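Local atomic coordinates of alginate lyase, family PL7 (Zobellia galactanivorans, PDB entry 4BE3), a protein that cleaves the brown-algal polysaccharide alginate as an exolytic lyase of polysaccharide lyase family 7. Residues E39-T44 with T85-H90; Y161-V166 with L273-G278; D179-G184 with E205-I210; Y199-S204 with T209-K214. All coordinates share one frame; numbering follows the deposited sequence.

Interaction 1: E39-T44 with T85-H90; sequences EHENET and TLKVQH
E41 and K87 meet in a salt bridge, their side chains coming from opposite directions across two intervening strands, 44-52 and 295-306. The lysine ammonium NZ donates to E41 OE1 at 2.9 Å, using that oxygen's syn lone pair, the one on the side of OE2. Both chains have to be long to make the span. E41 swings CG away from its own backbone nitrogen (chi1 -166°) and then runs straight, and K87 is likewise extended beyond CG. The packed side belongs to the lysine, which is buried: its stem lies against W299, and its ammonium makes a cation-pi contact with W46, the tryptophan that E41 also touches. The carboxylate end is looser and partly exposed, and there a water takes over. That water donates to E41 OE2 and accepts from Q89 NE2 at 2.9 Å, while its bond from K87 NZ is weak, at 3.3 Å. The chain then reverses in a type II' turn from E41 to T44, closed by T44 N to E41 O at 3.1 Å and backed by E41 N to T44 O. Were E41 an alanine, the K87 ammonium would probably lose its anionic mate and the water its carboxylate. Glutamate therefore suits the site: its charge would offset that of a lysine otherwise set among indole rings, and its second oxygen draws the Q89 amide into the network through water.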
loop_
_atom_site.group_PDB
_atom_site.type_symbol
_atom_site.label_atom_id
_atom_site.label_comp_id
_atom_site.label_asym_id
_atom_site.label_seq_id
_atom_site.Cartn_x
_atom_site.Cartn_y
_atom_site.Cartn_z
ATOM N N GLU A 39 -25.407 7.074 -15.425
ATOM C CA GLU A 39 -26.713 7.720 -15.642
ATOM C C GLU A 39 -26.443 9.185 -15.587
ATOM O O GLU A 39 -25.651 9.653 -14.768
ATOM C CB GLU A 39 -27.805 7.363 -14.533
ATOM C CG GLU A 39 -29.142 7.817 -15.110
ATOM C CD GLU A 39 -30.315 7.031 -14.641
ATOM O OE1 GLU A 39 -30.279 5.746 -14.457
ATOM O OE2 GLU A 39 -31.320 7.750 -14.459
ATOM N N HIS A 40 -27.073 9.909 -16.530
ATOM C CA HIS A 40 -26.902 11.359 -16.650
ATOM C C HIS A 40 -28.115 12.062 -16.051
ATOM O O HIS A 40 -29.247 11.673 -16.327
ATOM C CB HIS A 40 -26.694 11.802 -18.183
ATOM C CG HIS A 40 -26.401 13.299 -18.282
ATOM N ND1 HIS A 40 -25.202 13.861 -17.820
ATOM C CD2 HIS A 40 -27.223 14.387 -18.662
ATOM C CE1 HIS A 40 -25.243 15.211 -17.946
ATOM N NE2 HIS A 40 -26.479 15.540 -18.468
ATOM N N GLU A 41 -27.929 13.084 -15.226
ATOM C CA GLU A 41 -29.061 13.786 -14.627
ATOM C C GLU A 41 -28.835 15.280 -14.420
ATOM O O GLU A 41 -27.903 15.650 -13.676
ATOM C CB GLU A 41 -29.313 13.220 -13.266
ATOM C CG GLU A 41 -30.653 13.614 -12.686
ATOM C CD GLU A 41 -30.663 13.244 -11.207
ATOM O OE1 GLU A 41 -29.658 13.574 -10.530
ATOM O OE2 GLU A 41 -31.630 12.587 -10.812
ATOM N N ASN A 42 -29.674 16.141 -15.069
ATOM C CA ASN A 42 -29.334 17.622 -15.257
ATOM C C ASN A 42 -27.863 17.806 -15.633
ATOM O O ASN A 42 -27.488 17.386 -16.704
ATOM C CB ASN A 42 -29.704 18.488 -14.030
ATOM C CG ASN A 42 -30.971 17.980 -13.336
ATOM O OD1 ASN A 42 -32.003 17.837 -13.984
ATOM N ND2 ASN A 42 -30.886 17.658 -12.031
ATOM N N GLU A 43 -27.015 18.365 -14.786
ATOM C CA GLU A 43 -25.665 18.617 -15.251
ATOM C C GLU A 43 -24.597 17.690 -14.707
ATOM O O GLU A 43 -23.455 18.013 -14.889
ATOM C CB GLU A 43 -25.252 20.054 -14.956
ATOM C CG GLU A 43 -26.050 21.112 -15.733
ATOM C CD GLU A 43 -27.396 21.408 -15.076
ATOM O OE1 GLU A 43 -27.451 21.608 -13.838
ATOM O OE2 GLU A 43 -28.420 21.425 -15.797
ATOM N N THR A 44 -24.959 16.558 -14.069
ATOM C CA THR A 44 -23.973 15.602 -13.498
ATOM C C THR A 44 -24.149 14.174 -14.051
ATOM O O THR A 44 -25.242 13.698 -14.242
ATOM C CB THR A 44 -24.174 15.525 -11.959
ATOM O OG1 THR A 44 -24.210 16.848 -11.470
ATOM C CG2 THR A 44 -23.054 14.724 -11.178
ATOM N N THR A 85 -18.677 10.479 -2.786
ATOM C CA THR A 85 -19.884 11.332 -2.708
ATOM C C THR A 85 -20.924 10.594 -3.464
ATOM O O THR A 85 -20.709 10.174 -4.632
ATOM C CB THR A 85 -19.611 12.714 -3.373
ATOM O OG1 THR A 85 -18.614 13.386 -2.543
ATOM C CG2 THR A 85 -20.837 13.517 -3.358
ATOM N N LEU A 86 -22.132 10.488 -2.902
ATOM C CA LEU A 86 -23.093 9.520 -3.499
ATOM C C LEU A 86 -24.528 9.901 -3.093
ATOM O O LEU A 86 -24.675 10.808 -2.273
ATOM C CB LEU A 86 -22.804 8.080 -2.923
ATOM C CG LEU A 86 -23.012 7.984 -1.355
ATOM C CD1 LEU A 86 -23.511 6.563 -1.074
ATOM C CD2 LEU A 86 -21.665 8.166 -0.634
ATOM N N LYS A 87 -25.542 9.255 -3.673
ATOM C CA LYS A 87 -26.915 9.341 -3.136
ATOM C C LYS A 87 -27.463 7.991 -3.319
ATOM O O LYS A 87 -27.186 7.307 -4.331
ATOM C CB LYS A 87 -27.706 10.468 -3.776
ATOM C CG LYS A 87 -27.750 10.391 -5.308
ATOM C CD LYS A 87 -28.279 11.721 -5.842
ATOM C CE LYS A 87 -28.520 11.541 -7.365
ATOM N NZ LYS A 87 -29.059 12.882 -7.771
ATOM N N VAL A 88 -28.251 7.518 -2.319
ATOM C CA VAL A 88 -28.908 6.265 -2.449
ATOM C C VAL A 88 -30.210 6.539 -3.092
ATOM O O VAL A 88 -30.957 7.413 -2.647
ATOM C CB VAL A 88 -29.086 5.596 -1.043
ATOM C CG1 VAL A 88 -29.886 4.289 -1.155
ATOM C CG2 VAL A 88 -27.682 5.326 -0.424
ATOM N N GLN A 89 -30.519 5.734 -4.146
ATOM C CA GLN A 89 -31.735 5.963 -4.973
ATOM C C GLN A 89 -32.769 4.922 -4.559
ATOM O O GLN A 89 -33.926 5.167 -4.815
ATOM C CB GLN A 89 -31.479 5.807 -6.470
ATOM C CG GLN A 89 -30.503 6.942 -6.928
ATOM C CD GLN A 89 -31.171 8.326 -6.942
ATOM O OE1 GLN A 89 -31.719 8.738 -5.977
ATOM N NE2 GLN A 89 -31.075 9.069 -8.051
ATOM N N HIS A 90 -32.381 3.765 -4.001
ATOM C CA HIS A 90 -33.404 2.793 -3.760
ATOM C C HIS A 90 -32.887 1.758 -2.779
ATOM O O HIS A 90 -31.720 1.426 -2.882
ATOM C CB HIS A 90 -33.772 2.059 -5.078
ATOM C CG HIS A 90 -35.096 1.349 -4.961
ATOM N ND1 HIS A 90 -35.240 0.060 -4.477
ATOM C CD2 HIS A 90 -36.374 1.847 -5.197
ATOM C CE1 HIS A 90 -36.592 -0.269 -4.536
ATOM N NE2 HIS A 90 -37.272 0.829 -4.965
HETATM O O HOH W 1 -32.057 11.767 -8.481
#

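Interaction 2: Y161-V166 with L273-G278; sequences YDMSVV and LVWSTG
M163 and W275 form a Met-aromatic contact, buried between two long loops, one following strand 153-157 and the other following strand 260-262. Both side chains reach: M163 sets out toward the other loop, while W275 starts away and brings its ring end back. M163 CG lies opposite its backbone nitrogen (chi1 -160°) and the chain stays extended to the methyl, which meets the indole over one face, the two side chains crossing at about a right angle. M163 CE sits 3.7 Å from the centroid of the six-membered ring of W275, a CH-pi contact in which W275 CZ3 and CH2 are each 3.5 Å from CE. The sulfur hangs further back, M163 SD being 4.8 Å from the same centroid and oblique to it. V274 CG1 shares that ring face, toward the rim, and borders M163 CE loosely at 4.5 Å. PL7 lyases have a beta-sandwich (jelly-roll) fold; here no backbone bond joins the two loops, and their contact rests on side chains, for which a long, flexible, apolar methionine serves well. A serine in place of W275 would probably leave the M163 methyl without the ring it rests on and open a gap between the loops. The methionine is presented by a type I turn from D162 to V165, in which D162 OD1 accepts from S164 N at 2.8 Å, making an Asx turn. That oxygen takes the amide on its anti lone pair and the S164 hydroxyl on its syn one. M163 N is tied to S155 OG, while N139 touches both M163 and W275.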
loop_
_atom_site.group_PDB
_atom_site.type_symbol
_atom_site.label_atom_id
_atom_site.label_comp_id
_atom_site.label_asym_id
_atom_site.label_seq_id
_atom_site.Cartn_x
_atom_site.Cartn_y
_atom_site.Cartn_z
ATOM N N TYR A 161 -30.835 6.769 12.747
ATOM C CA TYR A 161 -30.714 5.682 13.697
ATOM C C TYR A 161 -29.464 4.814 13.399
ATOM O O TYR A 161 -28.851 4.916 12.328
ATOM C CB TYR A 161 -31.840 4.702 13.465
ATOM C CG TYR A 161 -33.222 5.355 13.753
ATOM C CD1 TYR A 161 -33.386 6.218 14.857
ATOM C CD2 TYR A 161 -34.270 5.082 12.892
ATOM C CE1 TYR A 161 -34.691 6.841 15.119
ATOM C CE2 TYR A 161 -35.575 5.615 13.190
ATOM C CZ TYR A 161 -35.696 6.442 14.325
ATOM O OH TYR A 161 -36.979 7.011 14.615
ATOM N N ASP A 162 -29.060 4.029 14.348
ATOM C CA ASP A 162 -28.066 2.943 14.018
ATOM C C ASP A 162 -28.858 1.621 13.664
ATOM O O ASP A 162 -30.102 1.656 13.581
ATOM C CB ASP A 162 -27.039 2.721 15.152
ATOM C CG ASP A 162 -27.676 2.257 16.419
ATOM O OD1 ASP A 162 -28.578 1.373 16.429
ATOM O OD2 ASP A 162 -27.265 2.813 17.457
ATOM N N MET A 163 -28.170 0.501 13.433
ATOM C CA MET A 163 -28.868 -0.596 12.847
ATOM C C MET A 163 -29.841 -1.199 13.877
ATOM O O MET A 163 -30.718 -2.003 13.453
ATOM C CB MET A 163 -27.750 -1.729 12.668
ATOM C CG MET A 163 -28.147 -2.723 11.669
ATOM S SD MET A 163 -26.864 -4.064 11.820
ATOM C CE MET A 163 -27.417 -4.978 10.371
ATOM N N SER A 164 -29.669 -0.849 15.150
ATOM C CA SER A 164 -30.422 -1.573 16.222
ATOM C C SER A 164 -31.889 -1.096 16.309
ATOM O O SER A 164 -32.695 -1.690 17.024
ATOM C CB SER A 164 -29.773 -1.402 17.648
ATOM O OG SER A 164 -29.878 -0.047 18.070
ATOM N N VAL A 165 -32.210 0.001 15.640
ATOM C CA VAL A 165 -33.584 0.567 15.751
ATOM C C VAL A 165 -34.472 -0.228 14.785
ATOM O O VAL A 165 -34.458 0.026 13.561
ATOM C CB VAL A 165 -33.618 2.066 15.442
ATOM C CG1 VAL A 165 -35.078 2.570 15.696
ATOM C CG2 VAL A 165 -32.759 2.809 16.504
ATOM N N VAL A 166 -35.196 -1.200 15.294
ATOM C CA VAL A 166 -35.989 -2.114 14.453
ATOM C C VAL A 166 -37.458 -1.802 14.678
ATOM O O VAL A 166 -37.799 -1.102 15.650
ATOM C CB VAL A 166 -35.649 -3.588 14.775
ATOM C CG1 VAL A 166 -34.120 -3.863 14.451
ATOM C CG2 VAL A 166 -35.834 -3.882 16.305
ATOM N N LEU A 273 -32.076 -13.649 13.064
ATOM C CA LEU A 273 -32.887 -12.415 13.280
ATOM C C LEU A 273 -32.180 -11.091 13.082
ATOM O O LEU A 273 -32.809 -10.095 13.095
ATOM C CB LEU A 273 -33.591 -12.378 14.692
ATOM C CG LEU A 273 -34.846 -11.485 14.659
ATOM C CD1 LEU A 273 -35.934 -12.118 13.831
ATOM C CD2 LEU A 273 -35.452 -11.242 16.061
ATOM N N VAL A 274 -30.845 -11.029 12.923
ATOM C CA VAL A 274 -30.153 -9.765 12.702
ATOM C C VAL A 274 -29.877 -9.510 11.225
ATOM O O VAL A 274 -30.010 -8.365 10.732
ATOM C CB VAL A 274 -28.805 -9.737 13.423
ATOM C CG1 VAL A 274 -27.959 -8.428 13.147
ATOM C CG2 VAL A 274 -29.095 -9.873 14.930
ATOM N N TRP A 275 -29.609 -10.604 10.479
ATOM C CA TRP A 275 -29.160 -10.433 9.052
ATOM C C TRP A 275 -30.034 -11.133 8.007
ATOM O O TRP A 275 -29.810 -10.854 6.840
ATOM C CB TRP A 275 -27.720 -11.083 8.906
ATOM C CG TRP A 275 -26.732 -10.380 9.769
ATOM C CD1 TRP A 275 -26.215 -10.765 11.007
ATOM C CD2 TRP A 275 -26.052 -9.098 9.455
ATOM N NE1 TRP A 275 -25.291 -9.831 11.448
ATOM C CE2 TRP A 275 -25.198 -8.805 10.586
ATOM C CE3 TRP A 275 -26.157 -8.180 8.406
ATOM C CZ2 TRP A 275 -24.396 -7.627 10.623
ATOM C CZ3 TRP A 275 -25.328 -7.009 8.417
ATOM C CH2 TRP A 275 -24.473 -6.746 9.485
ATOM N N SER A 276 -30.953 -12.066 8.387
ATOM C CA SER A 276 -31.790 -12.748 7.359
ATOM C C SER A 276 -33.123 -12.020 7.335
ATOM O O SER A 276 -33.853 -12.085 8.282
ATOM C CB SER A 276 -31.993 -14.278 7.723
ATOM O OG SER A 276 -30.619 -14.814 7.632
ATOM N N THR A 277 -33.353 -11.287 6.232
ATOM C CA THR A 277 -34.389 -10.276 6.250
ATOM C C THR A 277 -35.752 -10.705 5.660
ATOM O O THR A 277 -36.703 -9.963 5.767
ATOM C CB THR A 277 -33.894 -9.075 5.452
ATOM O OG1 THR A 277 -33.364 -9.529 4.171
ATOM C CG2 THR A 277 -32.660 -8.482 6.168
ATOM N N GLY A 278 -35.802 -11.872 5.019
ATOM C CA GLY A 278 -37.132 -12.428 4.608
ATOM C C GLY A 278 -37.864 -11.499 3.640
ATOM O O GLY A 278 -39.073 -11.405 3.709
#

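Interaction 3: D179-G184 with E205-I210; sequences DGIALG and EGHKTI
I181 and H207 are brought together by matching first torsions: I181 CG1 and H207 CG each lie opposite their own carbonyl carbon, with chi1 of -59° and -57°. In the isoleucine this carries the longer branch round until CD1 reaches the histidine, although the side chain does not set out in that direction. I181 CD1 comes to rest over the middle of the imidazole, 3.5 Å from the centroid of the H207 ring and 11° off its normal, a CH-pi contact. Beside it, G180 O approaches H207 CE1 to 3.4 Å, a carbon that the ring's nitrogens leave slightly positive. H207 ND1 reaches the other segment through a water lying in the plane of the ring at its edge. This water is 2.6 Å from H207 ND1 and donates to D179 O at 2.6 Å. The far nitrogen, NE2, has its own partner in E185 OE2, and the carboxylate would probably polarise the ring and raise its affinity for a proton. With one nitrogen held by E185 and the other by water, the ring is fixed in its rotation and presents a steady face to the methyl, while W159 touches both I181 and H207. Histidine thus suits a place needing a flat pi face for a methyl and a polar nitrogen at two points of its edge. The contact seats the turn of the hairpin formed by strands 197-203 and 210-215 against the short strand 181-182, joining the two sheets of a beta-sandwich as in the jelly-roll fold of this family.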
loop_
_atom_site.group_PDB
_atom_site.type_symbol
_atom_site.label_atom_id
_atom_site.label_comp_id
_atom_site.label_asym_id
_atom_site.label_seq_id
_atom_site.Cartn_x
_atom_site.Cartn_y
_atom_site.Cartn_z
ATOM N N ASP A 179 -33.648 13.532 11.817
ATOM C CA ASP A 179 -32.420 14.104 11.290
ATOM C C ASP A 179 -31.866 13.215 10.105
ATOM O O ASP A 179 -30.700 13.328 9.772
ATOM C CB ASP A 179 -31.354 14.164 12.402
ATOM C CG ASP A 179 -31.058 12.797 13.017
ATOM O OD1 ASP A 179 -32.027 11.926 13.099
ATOM O OD2 ASP A 179 -29.839 12.498 13.369
ATOM N N GLY A 180 -32.665 12.381 9.475
ATOM C CA GLY A 180 -32.064 11.484 8.423
ATOM C C GLY A 180 -31.888 12.060 7.022
ATOM O O GLY A 180 -32.033 13.272 6.763
ATOM N N ILE A 181 -31.647 11.135 6.095
ATOM C CA ILE A 181 -31.169 11.476 4.715
ATOM C C ILE A 181 -32.170 10.818 3.793
ATOM O O ILE A 181 -32.421 9.639 3.913
ATOM C CB ILE A 181 -29.718 10.897 4.490
ATOM C CG1 ILE A 181 -28.738 11.493 5.546
ATOM C CG2 ILE A 181 -29.359 11.172 2.993
ATOM C CD1 ILE A 181 -28.534 13.027 5.515
ATOM N N ALA A 182 -32.741 11.601 2.859
ATOM C CA ALA A 182 -33.741 11.099 1.877
ATOM C C ALA A 182 -33.082 10.252 0.748
ATOM O O ALA A 182 -31.892 10.423 0.442
ATOM C CB ALA A 182 -34.497 12.360 1.263
ATOM N N LEU A 183 -33.839 9.407 0.101
ATOM C CA LEU A 183 -33.374 8.899 -1.218
ATOM C C LEU A 183 -33.122 10.028 -2.120
ATOM O O LEU A 183 -33.884 11.021 -2.142
ATOM C CB LEU A 183 -34.450 7.966 -1.879
ATOM C CG LEU A 183 -34.773 6.712 -1.007
ATOM C CD1 LEU A 183 -35.843 5.955 -1.750
ATOM C CD2 LEU A 183 -33.465 5.835 -0.820
ATOM N N GLY A 184 -32.009 9.943 -2.866
ATOM C CA GLY A 184 -31.766 10.976 -3.872
ATOM C C GLY A 184 -31.068 12.175 -3.225
ATOM O O GLY A 184 -30.785 13.181 -3.930
ATOM N N GLU A 205 -24.966 18.422 2.709
ATOM C CA GLU A 205 -25.392 19.832 2.794
ATOM C C GLU A 205 -26.658 19.974 3.700
ATOM O O GLU A 205 -27.696 19.286 3.552
ATOM C CB GLU A 205 -25.648 20.330 1.377
ATOM C CG GLU A 205 -26.406 21.651 1.247
ATOM C CD GLU A 205 -25.630 22.835 1.754
ATOM O OE1 GLU A 205 -24.372 22.744 1.753
ATOM O OE2 GLU A 205 -26.288 23.841 2.161
ATOM N N GLY A 206 -26.556 20.864 4.674
ATOM C CA GLY A 206 -27.719 21.087 5.499
ATOM C C GLY A 206 -27.752 20.174 6.716
ATOM O O GLY A 206 -28.650 20.276 7.513
ATOM N N HIS A 207 -26.787 19.275 6.856
ATOM C CA HIS A 207 -26.627 18.416 7.977
ATOM C C HIS A 207 -25.302 18.601 8.617
ATOM O O HIS A 207 -24.389 19.151 8.026
ATOM C CB HIS A 207 -26.699 16.911 7.555
ATOM C CG HIS A 207 -28.003 16.595 6.835
ATOM N ND1 HIS A 207 -29.123 16.271 7.487
ATOM C CD2 HIS A 207 -28.340 16.641 5.475
ATOM C CE1 HIS A 207 -30.128 16.065 6.569
ATOM N NE2 HIS A 207 -29.640 16.294 5.364
ATOM N N LYS A 208 -25.207 18.189 9.876
ATOM C CA LYS A 208 -23.961 18.359 10.604
ATOM C C LYS A 208 -22.896 17.414 10.043
ATOM O O LYS A 208 -23.173 16.300 9.643
ATOM C CB LYS A 208 -24.086 17.911 12.056
ATOM C CG LYS A 208 -25.080 18.722 12.918
ATOM C CD LYS A 208 -24.748 20.208 13.065
ATOM C CE LYS A 208 -25.798 20.931 13.938
ATOM N NZ LYS A 208 -25.152 22.106 14.575
ATOM N N THR A 209 -21.675 17.903 9.966
ATOM C CA THR A 209 -20.545 16.969 9.572
ATOM C C THR A 209 -20.184 16.201 10.815
ATOM O O THR A 209 -19.984 16.781 11.927
ATOM C CB THR A 209 -19.351 17.859 9.164
ATOM O OG1 THR A 209 -19.668 18.455 7.917
ATOM C CG2 THR A 209 -18.115 16.981 8.969
ATOM N N ILE A 210 -20.056 14.909 10.704
ATOM C CA ILE A 210 -19.893 14.092 11.871
ATOM C C ILE A 210 -18.588 13.299 11.735
ATOM O O ILE A 210 -18.354 12.752 10.628
ATOM C CB ILE A 210 -20.950 12.995 11.918
ATOM C CG1 ILE A 210 -22.414 13.508 11.698
ATOM C CG2 ILE A 210 -20.861 12.270 13.275
ATOM C CD1 ILE A 210 -22.809 14.408 12.770
HETATM O O HOH W 2 -29.531 15.623 9.945
#

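Interaction 4: Y199-S204 with T209-K214; sequences YLTFSS and TIKFTK
F202 and F212, on neighbouring antiparallel strands, send their side chains to the same face of the sheet but cross at about a right angle. Each has CG opposite its carbonyl carbon (chi1 -68° and -62°), and the rings so placed bring F202 CE2 and F212 CE2 to 3.8 Å, with F202 CD2 at the rim of the F212 ring, in its plane. F202 turns its own edge to I210 O, also in plane. L200 and I210 share this apolar face, L200 CD1 lying 4.1 Å from F212 CB. On the other face, T201 and K211 run side by side, and the Y199 ring lies along T213. The threonines and the long-stemmed K211 suit a face partly open to solvent. At the turn end, T201 CG2 meets T209 CG2 at 3.7 Å, and a water accepts from S204 N and bonds T209 OG1. The hydrogen-bonded pairs L200-F212 and F202-I210 make two bonds apiece, F202 N to I210 O being 2.8 Å. Within the chain this hairpin ends a seven-stranded sheet: strand 187-194 flanks 197-203 on its other side. From the second sheet of the sandwich, I121 and I123 of strand 121-126 cover L200 and F202, and W138 of strand 133-141 meets F212 edge-to-face.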
loop_
_atom_site.group_PDB
_atom_site.type_symbol
_atom_site.label_atom_id
_atom_site.label_comp_id
_atom_site.label_asym_id
_atom_site.label_seq_id
_atom_site.Cartn_x
_atom_site.Cartn_y
_atom_site.Cartn_z
ATOM N N TYR A 199 -10.062 7.309 10.898
ATOM C CA TYR A 199 -10.699 8.567 11.126
ATOM C C TYR A 199 -11.807 8.678 10.059
ATOM O O TYR A 199 -11.560 8.671 8.794
ATOM C CB TYR A 199 -9.688 9.716 10.849
ATOM C CG TYR A 199 -8.526 9.654 11.786
ATOM C CD1 TYR A 199 -8.636 10.163 13.091
ATOM C CD2 TYR A 199 -7.338 9.061 11.381
ATOM C CE1 TYR A 199 -7.548 10.112 14.029
ATOM C CE2 TYR A 199 -6.215 8.989 12.282
ATOM C CZ TYR A 199 -6.359 9.527 13.586
ATOM O OH TYR A 199 -5.331 9.428 14.441
ATOM N N LEU A 200 -13.091 8.800 10.488
ATOM C CA LEU A 200 -14.194 8.907 9.570
ATOM C C LEU A 200 -14.748 10.299 9.542
ATOM O O LEU A 200 -14.752 10.974 10.605
ATOM C CB LEU A 200 -15.350 7.922 10.058
ATOM C CG LEU A 200 -14.840 6.519 10.286
ATOM C CD1 LEU A 200 -16.170 5.725 10.812
ATOM C CD2 LEU A 200 -14.403 5.905 8.941
ATOM N N THR A 201 -15.165 10.694 8.315
ATOM C CA THR A 201 -15.863 12.013 8.247
ATOM C C THR A 201 -17.058 11.783 7.411
ATOM O O THR A 201 -16.943 11.311 6.234
ATOM C CB THR A 201 -14.963 13.083 7.603
ATOM O OG1 THR A 201 -13.724 13.114 8.353
ATOM C CG2 THR A 201 -15.606 14.555 7.637
ATOM N N PHE A 202 -18.197 12.301 7.835
ATOM C CA PHE A 202 -19.419 12.231 7.035
ATOM C C PHE A 202 -20.054 13.600 6.874
ATOM O O PHE A 202 -20.111 14.319 7.871
ATOM C CB PHE A 202 -20.483 11.380 7.840
ATOM C CG PHE A 202 -20.096 9.942 7.939
ATOM C CD1 PHE A 202 -20.514 9.071 6.911
ATOM C CD2 PHE A 202 -19.384 9.508 9.047
ATOM C CE1 PHE A 202 -20.261 7.695 7.010
ATOM C CE2 PHE A 202 -19.097 8.121 9.192
ATOM C CZ PHE A 202 -19.524 7.232 8.133
ATOM N N SER A 203 -20.392 13.993 5.641
ATOM C CA SER A 203 -20.928 15.358 5.481
ATOM C C SER A 203 -22.063 15.324 4.480
ATOM O O SER A 203 -22.146 14.437 3.609
ATOM C CB SER A 203 -19.768 16.292 4.982
ATOM O OG SER A 203 -19.336 15.862 3.703
ATOM N N SER A 204 -22.977 16.275 4.611
ATOM C CA SER A 204 -24.084 16.370 3.694
ATOM C C SER A 204 -24.689 17.790 3.836
ATOM O O SER A 204 -24.780 18.310 4.930
ATOM C CB SER A 204 -25.153 15.351 4.014
ATOM O OG SER A 204 -26.229 15.450 3.089
ATOM N N THR A 209 -21.675 17.903 9.966
ATOM C CA THR A 209 -20.545 16.969 9.572
ATOM C C THR A 209 -20.184 16.201 10.815
ATOM O O THR A 209 -19.984 16.781 11.927
ATOM C CB THR A 209 -19.351 17.859 9.164
ATOM O OG1 THR A 209 -19.668 18.455 7.917
ATOM C CG2 THR A 209 -18.115 16.981 8.969
ATOM N N ILE A 210 -20.056 14.909 10.704
ATOM C CA ILE A 210 -19.893 14.092 11.871
ATOM C C ILE A 210 -18.588 13.299 11.735
ATOM O O ILE A 210 -18.354 12.752 10.628
ATOM C CB ILE A 210 -20.950 12.995 11.918
ATOM C CG1 ILE A 210 -22.414 13.508 11.698
ATOM C CG2 ILE A 210 -20.861 12.270 13.275
ATOM C CD1 ILE A 210 -22.809 14.408 12.770
ATOM N N LYS A 211 -17.768 13.285 12.765
ATOM C CA LYS A 211 -16.438 12.602 12.653
ATOM C C LYS A 211 -16.327 11.523 13.687
ATOM O O LYS A 211 -16.908 11.695 14.833
ATOM C CB LYS A 211 -15.363 13.664 12.964
ATOM C CG LYS A 211 -15.203 14.661 11.759
ATOM C CD LYS A 211 -14.010 15.601 12.023
ATOM C CE LYS A 211 -14.130 16.643 10.882
ATOM N NZ LYS A 211 -13.058 17.675 10.871
ATOM N N PHE A 212 -15.523 10.477 13.452
ATOM C CA PHE A 212 -15.333 9.423 14.455
ATOM C C PHE A 212 -13.828 9.021 14.396
ATOM O O PHE A 212 -13.239 9.085 13.310
ATOM C CB PHE A 212 -16.098 8.133 14.122
ATOM C CG PHE A 212 -17.599 8.371 14.089
ATOM C CD1 PHE A 212 -18.336 8.285 15.262
ATOM C CD2 PHE A 212 -18.203 8.776 12.925
ATOM C CE1 PHE A 212 -19.746 8.566 15.230
ATOM C CE2 PHE A 212 -19.631 9.079 12.873
ATOM C CZ PHE A 212 -20.364 8.920 14.088
ATOM N N THR A 213 -13.340 8.453 15.473
ATOM C CA THR A 213 -11.925 7.906 15.493
ATOM C C THR A 213 -12.028 6.540 16.008
ATOM O O THR A 213 -12.622 6.299 17.116
ATOM C CB THR A 213 -11.026 8.748 16.388
ATOM O OG1 THR A 213 -11.001 10.059 15.877
ATOM C CG2 THR A 213 -9.594 8.159 16.488
ATOM N N LYS A 214 -11.473 5.548 15.339
ATOM C CA LYS A 214 -11.503 4.166 15.884
ATOM C C LYS A 214 -10.117 3.524 15.652
ATOM O O LYS A 214 -9.690 3.399 14.496
ATOM C CB LYS A 214 -12.581 3.386 15.111
ATOM C CG LYS A 214 -12.662 1.880 15.440
ATOM C CD LYS A 214 -13.134 1.607 16.845
ATOM C CE LYS A 214 -13.199 0.078 17.167
ATOM N NZ LYS A 214 -13.538 -0.162 18.636
HETATM O O HOH W 3 -22.209 18.193 6.632
#

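From the N terminus, interaction 1 comes first, closing a loop of 40 residues between strands 36-41 and 80-90 of the seven-stranded sheet before any other contact opens. Interaction 2 then spans the longest stretch, 106 residues, joining loops about 27 Å, centre to centre, from interaction 1. Interactions 3 and 4, closing loops of 20 and 4 residues, are nested inside it. Both end on the same part of the chain, sharing T209 and I210: interaction 4 pairs the hairpin's strands, while interaction 3 ties its turn back to strand 181-182 of the other sheet. Interactions 1 and 3 touch where V88 O lies 2.7 Å from G184 N, a probable hydrogen bond that joins the two contacts.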